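PDB 7CTP: protein Niban 2 from Homo sapiens, which may help to suppress apoptosis and may promote melanoma cell invasion in vitro, this chain being the part that carries its PH domain and a largely helical body. Local coordinates for residues R67-G72 with S89-N94; Y95-Y100 with A114-A119; D309-S314 with E524-F529; E316-K321 with P516-L521. One frame throughout, in Å; residues are numbered along the deposited sequence.

Contact 1: R67-G72 with S89-N94; sequences RIVFSG and SLVPHN
V69 and F70 both lie opposite V91, a classic beta bulge where the antiparallel pairing of 67-72 with 89-94 begins. V69 N donates to V91 O at 2.7 Å (151°), and V91 N returns a straighter bond (170°) to F70 O at 2.8 Å. V69 CB lies 3.4 Å from V91 O and 3.7 Å from V91 CG1; farther out, V69 CG2, anti to the carbonyl carbon, reaches P92 O at 3.3 Å. Two beta-branched valines suit this place, since each keeps its bulk close to the backbone. I68 packs on L90: its CG2 touches L90 CD2 at 3.8 Å and its CD1 meets L90 CD1, the two side chains crossing at about a right angle. Farther on, S71 and L90 form a non-hydrogen-bonded pair, with S71 CA 3.2 Å from S89 O in a CA-H...O contact. G72 and S89 then close a hydrogen-bonded pair, S89 N lying 2.9 Å from G72 O; G72 adds no side chain to the face that carries F70, S89 and V91. Helix 176-194 packs on that face, W182 meeting F70 edge-to-face, while Y106 of helix 103-107 touches I68 and L90. Strands 70-77 and 84-91 make the first hairpin of the PH domain, and strand 97-100 pairs with the far edge of 84-91.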
loop_
_atom_site.group_PDB
_atom_site.type_symbol
_atom_site.label_atom_id
_atom_site.label_comp_id
_atom_site.label_asym_id
_atom_site.label_seq_id
_atom_site.Cartn_x
_atom_site.Cartn_y
_atom_site.Cartn_z
ATOM N N ARG A 67 -13.444 6.917 -16.952
ATOM C CA ARG A 67 -14.302 5.907 -17.554
ATOM C C ARG A 67 -14.608 4.844 -16.513
ATOM O O ARG A 67 -13.826 4.621 -15.588
ATOM C CB ARG A 67 -13.660 5.245 -18.782
ATOM C CG ARG A 67 -13.262 6.211 -19.889
ATOM C CD ARG A 67 -13.742 5.749 -21.267
ATOM N NE ARG A 67 -12.895 4.694 -21.829
ATOM C CZ ARG A 67 -12.504 4.637 -23.101
ATOM N NH1 ARG A 67 -12.872 5.587 -23.951
ATOM N NH2 ARG A 67 -11.735 3.641 -23.522
ATOM N N ILE A 68 -15.771 4.208 -16.665
ATOM C CA ILE A 68 -16.123 3.074 -15.818
ATOM C C ILE A 68 -15.151 1.940 -16.098
ATOM O O ILE A 68 -14.815 1.667 -17.256
ATOM C CB ILE A 68 -17.581 2.660 -16.075
ATOM C CG1 ILE A 68 -18.529 3.758 -15.588
ATOM C CG2 ILE A 68 -17.896 1.333 -15.399
ATOM C CD1 ILE A 68 -19.953 3.606 -16.058
ATOM N N VAL A 69 -14.661 1.293 -15.034
ATOM C CA VAL A 69 -13.691 0.214 -15.211
ATOM C C VAL A 69 -14.383 -1.073 -15.643
ATOM O O VAL A 69 -13.903 -1.780 -16.540
ATOM C CB VAL A 69 -12.877 0.009 -13.918
ATOM C CG1 VAL A 69 -11.942 -1.190 -14.067
ATOM C CG2 VAL A 69 -12.081 1.254 -13.592
ATOM N N PHE A 70 -15.518 -1.393 -15.023
ATOM C CA PHE A 70 -16.223 -2.630 -15.325
ATOM C C PHE A 70 -17.596 -2.580 -14.670
ATOM O O PHE A 70 -17.810 -1.860 -13.689
ATOM C CB PHE A 70 -15.421 -3.847 -14.851
ATOM C CG PHE A 70 -16.004 -5.163 -15.272
ATOM C CD1 PHE A 70 -16.035 -5.522 -16.608
ATOM C CD2 PHE A 70 -16.497 -6.049 -14.336
ATOM C CE1 PHE A 70 -16.568 -6.731 -17.003
ATOM C CE2 PHE A 70 -17.031 -7.264 -14.726
ATOM C CZ PHE A 70 -17.066 -7.603 -16.062
ATOM N N SER A 71 -18.531 -3.351 -15.225
ATOM C CA SER A 71 -19.857 -3.450 -14.640
ATOM C C SER A 71 -20.474 -4.774 -15.062
ATOM O O SER A 71 -20.068 -5.376 -16.057
ATOM C CB SER A 71 -20.755 -2.277 -15.060
ATOM O OG SER A 71 -21.010 -2.317 -16.452
ATOM N N GLY A 72 -21.461 -5.215 -14.293
ATOM C CA GLY A 72 -22.152 -6.454 -14.597
ATOM C C GLY A 72 -23.070 -6.801 -13.451
ATOM O O GLY A 72 -23.013 -6.196 -12.375
ATOM N N SER A 89 -23.592 -4.172 -10.408
ATOM C CA SER A 89 -22.362 -3.830 -9.711
ATOM C C SER A 89 -21.445 -3.097 -10.678
ATOM O O SER A 89 -21.209 -3.570 -11.793
ATOM C CB SER A 89 -21.691 -5.088 -9.160
ATOM O OG SER A 89 -20.320 -4.862 -8.899
ATOM N N LEU A 90 -20.940 -1.940 -10.255
ATOM C CA LEU A 90 -20.191 -1.050 -11.129
ATOM C C LEU A 90 -18.905 -0.628 -10.439
ATOM O O LEU A 90 -18.915 -0.304 -9.247
ATOM C CB LEU A 90 -21.030 0.186 -11.493
ATOM C CG LEU A 90 -20.569 1.147 -12.594
ATOM C CD1 LEU A 90 -21.769 1.873 -13.153
ATOM C CD2 LEU A 90 -19.551 2.156 -12.086
ATOM N N VAL A 91 -17.810 -0.626 -11.190
ATOM C CA VAL A 91 -16.533 -0.128 -10.688
ATOM C C VAL A 91 -16.200 1.179 -11.401
ATOM O O VAL A 91 -15.796 1.155 -12.571
ATOM C CB VAL A 91 -15.407 -1.150 -10.884
ATOM C CG1 VAL A 91 -14.075 -0.538 -10.454
ATOM C CG2 VAL A 91 -15.699 -2.415 -10.082
ATOM N N PRO A 92 -16.340 2.327 -10.742
ATOM C CA PRO A 92 -16.022 3.604 -11.399
ATOM C C PRO A 92 -14.534 3.818 -11.614
ATOM O O PRO A 92 -13.703 2.990 -11.234
ATOM C CB PRO A 92 -16.583 4.653 -10.428
ATOM C CG PRO A 92 -17.449 3.911 -9.465
ATOM C CD PRO A 92 -16.884 2.527 -9.390
ATOM N N HIS A 93 -14.198 4.969 -12.208
ATOM C CA HIS A 93 -12.812 5.324 -12.501
ATOM C C HIS A 93 -11.907 5.239 -11.276
ATOM O O HIS A 93 -10.695 5.038 -11.414
ATOM C CB HIS A 93 -12.751 6.750 -13.058
ATOM C CG HIS A 93 -13.191 7.789 -12.067
ATOM N ND1 HIS A 93 -12.302 8.544 -11.326
ATOM C CD2 HIS A 93 -14.429 8.167 -11.667
ATOM C CE1 HIS A 93 -12.975 9.353 -10.525
ATOM N NE2 HIS A 93 -14.267 9.146 -10.715
ATOM N N ASN A 94 -12.457 5.432 -10.077
ATOM C CA ASN A 94 -11.647 5.471 -8.867
ATOM C C ASN A 94 -11.660 4.156 -8.095
ATOM O O ASN A 94 -11.226 4.129 -6.940
ATOM C CB ASN A 94 -12.097 6.617 -7.956
ATOM C CG ASN A 94 -13.539 6.487 -7.504
ATOM O OD1 ASN A 94 -14.194 5.464 -7.726
ATOM N ND2 ASN A 94 -14.044 7.533 -6.858
#

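Contact 2: Y95-Y100 with A114-A119; sequences YGLVLY and AVINSA
With CG of L97 anti to its backbone N (chi1 175°) and CG1 of I116 anti to its carbonyl carbon (chi1 -60°), these two side chains lie side by side and point the same way, L97 CB 4.1 Å from I116 CB. I116 CD1 touches two leucine methyls, L97 CD2 and L99 CD1, each at 4.1 Å. Branched apolar residues suit the buried part of this face; at its partly exposed end the small A114 sets one methyl beside L99 CD1. The backbones pair antiparallel. L97 N donates to I116 O at 2.9 Å, and I116 N returns to L97 O; next along, L99 N binds A114 O at 3.1 Å, but the bond back from A114 N is weak. Next to the L97-I116 pair a water bridges the segments: it donates to Y95 O at 2.7 Å and to I116 O, and accepts from S118 OG, so I116 O is gripped twice. N117 OD1 then accepts from A119 N in an Asx turn. Strand 114-116 is an outermost strand of the PH sheet, paired with 97-100; L97 and L99 meet F171 and I116 meets Y169, both of strand 169-173, and helix 176-194 packs against S118.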
loop_
_atom_site.group_PDB
_atom_site.type_symbol
_atom_site.label_atom_id
_atom_site.label_comp_id
_atom_site.label_asym_id
_atom_site.label_seq_id
_atom_site.Cartn_x
_atom_site.Cartn_y
_atom_site.Cartn_z
ATOM N N TYR A 95 -12.167 3.080 -8.699
ATOM C CA TYR A 95 -12.035 1.717 -8.173
ATOM C C TYR A 95 -12.834 1.493 -6.893
ATOM O O TYR A 95 -12.538 0.574 -6.119
ATOM C CB TYR A 95 -10.565 1.341 -7.959
ATOM C CG TYR A 95 -9.874 0.936 -9.239
ATOM C CD1 TYR A 95 -10.122 -0.305 -9.820
ATOM C CD2 TYR A 95 -8.979 1.794 -9.872
ATOM C CE1 TYR A 95 -9.488 -0.686 -10.998
ATOM C CE2 TYR A 95 -8.344 1.421 -11.046
ATOM C CZ TYR A 95 -8.603 0.185 -11.602
ATOM O OH TYR A 95 -7.969 -0.184 -12.772
ATOM N N GLY A 96 -13.857 2.307 -6.651
ATOM C CA GLY A 96 -14.879 1.908 -5.710
ATOM C C GLY A 96 -15.701 0.764 -6.270
ATOM O O GLY A 96 -15.679 0.477 -7.466
ATOM N N LEU A 97 -16.401 0.060 -5.392
ATOM C CA LEU A 97 -17.335 -0.976 -5.817
ATOM C C LEU A 97 -18.733 -0.472 -5.483
ATOM O O LEU A 97 -19.074 -0.310 -4.307
ATOM C CB LEU A 97 -17.025 -2.310 -5.138
ATOM C CG LEU A 97 -18.006 -3.450 -5.398
ATOM C CD1 LEU A 97 -18.107 -3.749 -6.896
ATOM C CD2 LEU A 97 -17.597 -4.685 -4.623
ATOM N N VAL A 98 -19.538 -0.213 -6.514
ATOM C CA VAL A 98 -20.830 0.451 -6.370
ATOM C C VAL A 98 -21.934 -0.521 -6.759
ATOM O O VAL A 98 -21.934 -1.054 -7.874
ATOM C CB VAL A 98 -20.895 1.726 -7.222
ATOM C CG1 VAL A 98 -22.155 2.476 -6.921
ATOM C CG2 VAL A 98 -19.680 2.592 -6.950
ATOM N N LEU A 99 -22.881 -0.738 -5.848
ATOM C CA LEU A 99 -23.955 -1.709 -6.036
ATOM C C LEU A 99 -25.297 -0.987 -6.137
ATOM O O LEU A 99 -25.675 -0.240 -5.227
ATOM C CB LEU A 99 -23.973 -2.713 -4.886
ATOM C CG LEU A 99 -22.632 -3.376 -4.546
ATOM C CD1 LEU A 99 -22.762 -4.280 -3.327
ATOM C CD2 LEU A 99 -22.119 -4.164 -5.734
ATOM N N TYR A 100 -26.013 -1.220 -7.238
ATOM C CA TYR A 100 -27.369 -0.729 -7.452
ATOM C C TYR A 100 -28.347 -1.894 -7.409
ATOM O O TYR A 100 -27.964 -3.047 -7.601
ATOM C CB TYR A 100 -27.495 -0.013 -8.800
ATOM C CG TYR A 100 -26.630 1.215 -8.942
ATOM C CD1 TYR A 100 -25.306 1.112 -9.348
ATOM C CD2 TYR A 100 -27.141 2.480 -8.681
ATOM C CE1 TYR A 100 -24.511 2.234 -9.487
ATOM C CE2 TYR A 100 -26.355 3.611 -8.815
ATOM C CZ TYR A 100 -25.041 3.479 -9.220
ATOM O OH TYR A 100 -24.243 4.592 -9.356
ATOM N N ALA A 114 -24.922 0.818 -2.062
ATOM C CA ALA A 114 -23.672 0.696 -1.322
ATOM C C ALA A 114 -22.539 1.241 -2.182
ATOM O O ALA A 114 -22.562 1.095 -3.406
ATOM C CB ALA A 114 -23.394 -0.766 -0.941
ATOM N N VAL A 115 -21.555 1.868 -1.540
ATOM C CA VAL A 115 -20.323 2.318 -2.195
ATOM C C VAL A 115 -19.165 1.832 -1.335
ATOM O O VAL A 115 -19.000 2.293 -0.200
ATOM C CB VAL A 115 -20.269 3.842 -2.363
ATOM C CG1 VAL A 115 -18.963 4.248 -3.012
ATOM C CG2 VAL A 115 -21.454 4.334 -3.194
ATOM N N ILE A 116 -18.358 0.912 -1.865
ATOM C CA ILE A 116 -17.387 0.161 -1.066
ATOM C C ILE A 116 -15.964 0.540 -1.463
ATOM O O ILE A 116 -15.576 0.403 -2.631
ATOM C CB ILE A 116 -17.596 -1.353 -1.221
ATOM C CG1 ILE A 116 -19.001 -1.748 -0.768
ATOM C CG2 ILE A 116 -16.542 -2.107 -0.419
ATOM C CD1 ILE A 116 -19.442 -3.112 -1.301
ATOM N N ASN A 117 -15.183 1.008 -0.489
ATOM C CA ASN A 117 -13.737 1.131 -0.629
ATOM C C ASN A 117 -13.113 -0.136 -0.056
ATOM O O ASN A 117 -13.322 -0.456 1.116
ATOM C CB ASN A 117 -13.224 2.381 0.097
ATOM C CG ASN A 117 -11.705 2.524 0.054
ATOM O OD1 ASN A 117 -10.961 1.654 0.512
ATOM N ND2 ASN A 117 -11.237 3.654 -0.473
ATOM N N SER A 118 -12.360 -0.867 -0.878
ATOM C CA SER A 118 -11.929 -2.216 -0.516
ATOM C C SER A 118 -10.514 -2.267 0.071
ATOM O O SER A 118 -9.894 -3.335 0.084
ATOM C CB SER A 118 -12.045 -3.134 -1.737
ATOM O OG SER A 118 -11.279 -2.637 -2.816
ATOM N N ALA A 119 -9.991 -1.150 0.573
ATOM C CA ALA A 119 -8.679 -1.194 1.213
ATOM C C ALA A 119 -8.700 -2.183 2.376
ATOM O O ALA A 119 -9.646 -2.205 3.169
ATOM C CB ALA A 119 -8.275 0.197 1.707
HETATM O O HOH W 1 -13.228 -0.740 -3.830
#

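Contact 3: D309-S314 with E524-F529; sequences DQIITS and EDFARF
I311 CG1 stands over the centre of the F526 ring, 3.7 Å from its centroid and only 3° off the normal, a CH-pi contact that pins the short 3-10 turn 524-526 to the long helix 260-337. A flat aromatic face suits a methylene set so squarely above it. Around the ring, S314 CB comes to the edge, 4.1 Å from F526 CD2, and Q310 CB lies 4.0 Å from F526 CZ; one turn of helix thus supplies residues to both face and edge. The tip of I311 goes on to a second ring, its CD1 3.8 Å from F529 CD2. An alanine at F526 would probably leave I311 CG1 without its aromatic face and open a gap beside Q310 and S314. Farther out, the CB of F526 points toward the helix, with CG set anti to the carbonyl carbon (chi1 -66°), and F529 N bonds to F526 O at 2.9 Å, tying the two aromatic residues together. F523 meets the F526 ring edge-to-face, I530 touches both I311 and S314, and F40 of helix 10-48 also packs on I311. At the ring's edge one polar atom, S314 OG, is buried by this contact with no partner in the model.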
loop_
_atom_site.group_PDB
_atom_site.type_symbol
_atom_site.label_atom_id
_atom_site.label_comp_id
_atom_site.label_asym_id
_atom_site.label_seq_id
_atom_site.Cartn_x
_atom_site.Cartn_y
_atom_site.Cartn_z
ATOM N N ASP A 309 22.789 24.288 7.705
ATOM C CA ASP A 309 24.122 23.775 8.013
ATOM C C ASP A 309 24.295 23.510 9.504
ATOM O O ASP A 309 24.976 22.555 9.896
ATOM C CB ASP A 309 25.186 24.752 7.514
ATOM C CG ASP A 309 25.236 24.835 6.006
ATOM O OD1 ASP A 309 24.691 23.929 5.340
ATOM O OD2 ASP A 309 25.829 25.803 5.487
ATOM N N GLN A 310 23.689 24.341 10.350
ATOM C CA GLN A 310 23.807 24.152 11.792
ATOM C C GLN A 310 22.983 22.955 12.258
ATOM O O GLN A 310 23.380 22.238 13.188
ATOM C CB GLN A 310 23.378 25.426 12.518
ATOM C CG GLN A 310 24.333 26.616 12.325
ATOM C CD GLN A 310 24.517 27.019 10.861
ATOM O OE1 GLN A 310 23.550 27.312 10.148
ATOM N NE2 GLN A 310 25.769 27.024 10.402
ATOM N N ILE A 311 21.823 22.732 11.632
ATOM C CA ILE A 311 21.028 21.545 11.953
ATOM C C ILE A 311 21.791 20.278 11.578
ATOM O O ILE A 311 21.848 19.317 12.357
ATOM C CB ILE A 311 19.654 21.611 11.257
ATOM C CG1 ILE A 311 18.862 22.825 11.756
ATOM C CG2 ILE A 311 18.856 20.326 11.525
ATOM C CD1 ILE A 311 17.559 23.056 11.011
ATOM N N ILE A 312 22.421 20.269 10.400
ATOM C CA ILE A 312 23.205 19.106 9.980
ATOM C C ILE A 312 24.335 18.840 10.968
ATOM O O ILE A 312 24.595 17.693 11.355
ATOM C CB ILE A 312 23.744 19.313 8.554
ATOM C CG1 ILE A 312 22.595 19.374 7.542
ATOM C CG2 ILE A 312 24.726 18.195 8.189
ATOM C CD1 ILE A 312 23.028 19.876 6.178
ATOM N N THR A 313 25.028 19.904 11.384
ATOM C CA THR A 313 26.117 19.774 12.348
ATOM C C THR A 313 25.622 19.200 13.668
ATOM O O THR A 313 26.255 18.314 14.260
ATOM C CB THR A 313 26.758 21.142 12.567
ATOM O OG1 THR A 313 27.390 21.549 11.348
ATOM C CG2 THR A 313 27.766 21.093 13.699
ATOM N N SER A 314 24.482 19.699 14.146
ATOM C CA SER A 314 23.935 19.219 15.408
ATOM C C SER A 314 23.495 17.766 15.284
ATOM O O SER A 314 23.732 16.955 16.189
ATOM C CB SER A 314 22.776 20.114 15.846
ATOM O OG SER A 314 21.883 19.432 16.708
ATOM N N GLU A 524 17.330 23.345 21.589
ATOM C CA GLU A 524 15.873 23.321 21.712
ATOM C C GLU A 524 15.182 23.885 20.474
ATOM O O GLU A 524 14.119 23.394 20.076
ATOM C CB GLU A 524 15.444 24.078 22.972
ATOM C CG GLU A 524 13.943 24.304 23.106
ATOM C CD GLU A 524 13.613 25.487 23.998
ATOM O OE1 GLU A 524 12.569 26.140 23.768
ATOM O OE2 GLU A 524 14.406 25.765 24.927
ATOM N N ASP A 525 15.767 24.904 19.844
ATOM C CA ASP A 525 15.177 25.448 18.623
ATOM C C ASP A 525 15.239 24.481 17.444
ATOM O O ASP A 525 14.584 24.737 16.426
ATOM C CB ASP A 525 15.867 26.756 18.234
ATOM C CG ASP A 525 15.554 27.894 19.192
ATOM O OD1 ASP A 525 14.946 27.640 20.258
ATOM O OD2 ASP A 525 15.925 29.046 18.873
ATOM N N PHE A 526 16.002 23.391 17.554
ATOM C CA PHE A 526 16.103 22.378 16.511
ATOM C C PHE A 526 15.332 21.111 16.837
ATOM O O PHE A 526 15.414 20.148 16.065
ATOM C CB PHE A 526 17.570 21.983 16.258
ATOM C CG PHE A 526 18.423 23.087 15.688
ATOM C CD1 PHE A 526 17.863 24.268 15.227
ATOM C CD2 PHE A 526 19.795 22.934 15.622
ATOM C CE1 PHE A 526 18.666 25.277 14.718
ATOM C CE2 PHE A 526 20.600 23.934 15.112
ATOM C CZ PHE A 526 20.035 25.108 14.659
ATOM N N ALA A 527 14.603 21.077 17.952
ATOM C CA ALA A 527 14.001 19.826 18.411
ATOM C C ALA A 527 12.878 19.355 17.494
ATOM O O ALA A 527 12.543 18.164 17.500
ATOM C CB ALA A 527 13.487 19.976 19.842
ATOM N N ARG A 528 12.266 20.261 16.719
ATOM C CA ARG A 528 11.269 19.821 15.745
ATOM C C ARG A 528 11.908 19.129 14.551
ATOM O O ARG A 528 11.207 18.449 13.793
ATOM C CB ARG A 528 10.424 20.994 15.236
ATOM C CG ARG A 528 9.485 21.624 16.257
ATOM C CD ARG A 528 8.525 20.615 16.891
ATOM N NE ARG A 528 7.569 19.984 15.973
ATOM C CZ ARG A 528 6.357 20.469 15.693
ATOM N NH1 ARG A 528 5.959 21.619 16.233
ATOM N NH2 ARG A 528 5.540 19.809 14.870
ATOM N N PHE A 529 13.221 19.280 14.363
ATOM C CA PHE A 529 13.884 18.748 13.178
ATOM C C PHE A 529 14.837 17.611 13.484
ATOM O O PHE A 529 15.294 16.949 12.548
ATOM C CB PHE A 529 14.665 19.853 12.461
ATOM C CG PHE A 529 13.897 21.123 12.355
ATOM C CD1 PHE A 529 12.642 21.134 11.763
ATOM C CD2 PHE A 529 14.393 22.292 12.900
ATOM C CE1 PHE A 529 11.902 22.303 11.700
ATOM C CE2 PHE A 529 13.661 23.475 12.832
ATOM C CZ PHE A 529 12.418 23.478 12.234
#

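Contact 4: E316-K321 with P516-L521; sequences EHLASK and PRFQEL
H317 begins the contact loosely, its CE1 4.4 Å from L521 CD2. One residue on, L318 has CG anti to its backbone N (chi1 173°), and its CD1 carries the packing: it lies 3.7 Å from F518 CB, close to F518 O, and 4.0 Å from L521 CD1. A leucine suits this buried place because its branched end can fill the space between two apolar partners. Within the helix, S320 OG donates to H317 O at 2.6 Å, a carbonyl that also accepts from K321 N. K321 brings its aliphatic part: CB is 3.8 Å from F518 CE1 and CG 3.8 Å from L521 CD1, this side chain crossing L521 at about a right angle, while K321 O lies 3.6 Å from F518 CE1. L521 CD1 in turn sits in plane at the edge of the F518 ring. An alanine at F518 would keep CB against L318 but would probably leave K321 CB and L521 CD1 without the ring and open a gap beside them, next to K321 O. T535 of helix 532-555 and the loop residues I522 and I530 also touch L318. Residues three apart on each side, L318 and K321 against F518 and L521, pack a 3-10 segment onto an alpha-helix.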
loop_
_atom_site.group_PDB
_atom_site.type_symbol
_atom_site.label_atom_id
_atom_site.label_comp_id
_atom_site.label_asym_id
_atom_site.label_seq_id
_atom_site.Cartn_x
_atom_site.Cartn_y
_atom_site.Cartn_z
ATOM N N GLU A 316 24.774 15.528 13.263
ATOM C CA GLU A 316 25.975 14.695 13.192
ATOM C C GLU A 316 26.644 14.555 14.557
ATOM O O GLU A 316 27.197 13.493 14.874
ATOM C CB GLU A 316 26.942 15.273 12.156
ATOM C CG GLU A 316 28.288 14.543 11.998
ATOM C CD GLU A 316 28.177 13.020 11.977
ATOM O OE1 GLU A 316 28.967 12.365 12.695
ATOM O OE2 GLU A 316 27.325 12.478 11.238
ATOM N N HIS A 317 26.595 15.600 15.386
ATOM C CA HIS A 317 27.157 15.492 16.730
ATOM C C HIS A 317 26.371 14.491 17.569
ATOM O O HIS A 317 26.956 13.657 18.267
ATOM C CB HIS A 317 27.188 16.860 17.408
ATOM C CG HIS A 317 27.789 16.845 18.782
ATOM N ND1 HIS A 317 27.046 17.056 19.924
ATOM C CD2 HIS A 317 29.064 16.645 19.194
ATOM C CE1 HIS A 317 27.836 16.985 20.981
ATOM N NE2 HIS A 317 29.066 16.739 20.566
ATOM N N LEU A 318 25.037 14.568 17.518
ATOM C CA LEU A 318 24.211 13.577 18.202
ATOM C C LEU A 318 24.516 12.174 17.695
ATOM O O LEU A 318 24.680 11.235 18.485
ATOM C CB LEU A 318 22.734 13.911 18.006
ATOM C CG LEU A 318 21.677 12.926 18.505
ATOM C CD1 LEU A 318 21.731 12.782 20.023
ATOM C CD2 LEU A 318 20.298 13.397 18.038
ATOM N N ALA A 319 24.595 12.015 16.375
ATOM C CA ALA A 319 24.852 10.695 15.805
ATOM C C ALA A 319 26.178 10.137 16.301
ATOM O O ALA A 319 26.291 8.938 16.578
ATOM C CB ALA A 319 24.834 10.764 14.278
ATOM N N SER A 320 27.190 11.000 16.432
ATOM C CA SER A 320 28.505 10.537 16.861
ATOM C C SER A 320 28.450 9.963 18.267
ATOM O O SER A 320 29.108 8.958 18.560
ATOM C CB SER A 320 29.518 11.679 16.793
ATOM O OG SER A 320 29.281 12.605 17.847
ATOM N N LYS A 321 27.656 10.579 19.150
ATOM C CA LYS A 321 27.532 10.092 20.519
ATOM C C LYS A 321 26.724 8.801 20.572
ATOM O O LYS A 321 27.001 7.916 21.391
ATOM C CB LYS A 321 26.877 11.155 21.393
ATOM C CG LYS A 321 27.650 12.455 21.468
ATOM C CD LYS A 321 28.996 12.272 22.154
ATOM C CE LYS A 321 29.648 13.630 22.412
ATOM N NZ LYS A 321 31.098 13.627 22.067
ATOM N N PRO A 516 16.988 8.324 25.952
ATOM C CA PRO A 516 16.561 9.657 26.406
ATOM C C PRO A 516 17.682 10.494 26.999
ATOM O O PRO A 516 17.572 11.729 27.013
ATOM C CB PRO A 516 15.479 9.343 27.448
ATOM C CG PRO A 516 14.912 8.039 26.986
ATOM C CD PRO A 516 16.090 7.272 26.477
ATOM N N ARG A 517 18.764 9.872 27.468
ATOM C CA ARG A 517 19.878 10.642 28.015
ATOM C C ARG A 517 20.549 11.509 26.958
ATOM O O ARG A 517 21.221 12.485 27.310
ATOM C CB ARG A 517 20.896 9.698 28.671
ATOM C CG ARG A 517 22.055 9.277 27.773
ATOM C CD ARG A 517 22.763 8.017 28.285
ATOM N NE ARG A 517 23.984 7.742 27.527
ATOM C CZ ARG A 517 24.559 6.546 27.421
ATOM N NH1 ARG A 517 24.029 5.487 28.024
ATOM N NH2 ARG A 517 25.669 6.411 26.710
ATOM N N PHE A 518 20.361 11.194 25.673
ATOM C CA PHE A 518 20.939 11.983 24.591
ATOM C C PHE A 518 20.104 13.204 24.223
ATOM O O PHE A 518 20.548 13.989 23.381
ATOM C CB PHE A 518 21.113 11.141 23.323
ATOM C CG PHE A 518 22.104 10.006 23.452
ATOM C CD1 PHE A 518 23.469 10.246 23.427
ATOM C CD2 PHE A 518 21.663 8.695 23.565
ATOM C CE1 PHE A 518 24.380 9.203 23.530
ATOM C CE2 PHE A 518 22.569 7.648 23.670
ATOM C CZ PHE A 518 23.928 7.903 23.654
ATOM N N GLN A 519 18.902 13.360 24.792
ATOM C CA GLN A 519 18.057 14.494 24.426
ATOM C C GLN A 519 18.758 15.813 24.705
ATOM O O GLN A 519 18.601 16.779 23.950
ATOM C CB GLN A 519 16.732 14.452 25.177
ATOM C CG GLN A 519 15.776 15.573 24.756
ATOM C CD GLN A 519 15.260 15.384 23.353
ATOM O OE1 GLN A 519 14.950 14.264 22.944
ATOM N NE2 GLN A 519 15.157 16.479 22.601
ATOM N N GLU A 520 19.540 15.867 25.785
ATOM C CA GLU A 520 20.159 17.112 26.223
ATOM C C GLU A 520 21.155 17.668 25.217
ATOM O O GLU A 520 21.567 18.823 25.359
ATOM C CB GLU A 520 20.840 16.890 27.576
ATOM C CG GLU A 520 21.942 15.847 27.536
ATOM C CD GLU A 520 22.681 15.724 28.854
ATOM O OE1 GLU A 520 23.716 15.021 28.886
ATOM O OE2 GLU A 520 22.222 16.321 29.851
ATOM N N LEU A 521 21.535 16.888 24.204
ATOM C CA LEU A 521 22.453 17.335 23.161
ATOM C C LEU A 521 21.763 18.095 22.034
ATOM O O LEU A 521 22.456 18.657 21.177
ATOM C CB LEU A 521 23.181 16.139 22.557
ATOM C CG LEU A 521 23.909 15.196 23.512
ATOM C CD1 LEU A 521 24.454 13.998 22.742
ATOM C CD2 LEU A 521 25.030 15.926 24.255
#

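How the contacts relate
The four contacts fall into two pairs on opposite sides of the chain's centre. Contacts 1 and 2, with centres 9 Å apart, are successive steps across one PH-domain sheet: strands 84-91 and 97-100 are neighbours, L90 N lies 2.7 Å from V98 O in a probable hydrogen bond, and S89 packs on L97 and L99. Glycerol, probably from the crystallisation liquor, is bound near V69 and G96. Contacts 3 and 4, with centres 11 Å apart, are consecutive stations on helix 260-337, both holding the connection between helices 464-511 and 532-555. The pairs do not touch; even contacts 2 and 3 have nearest atoms about 27 Å apart.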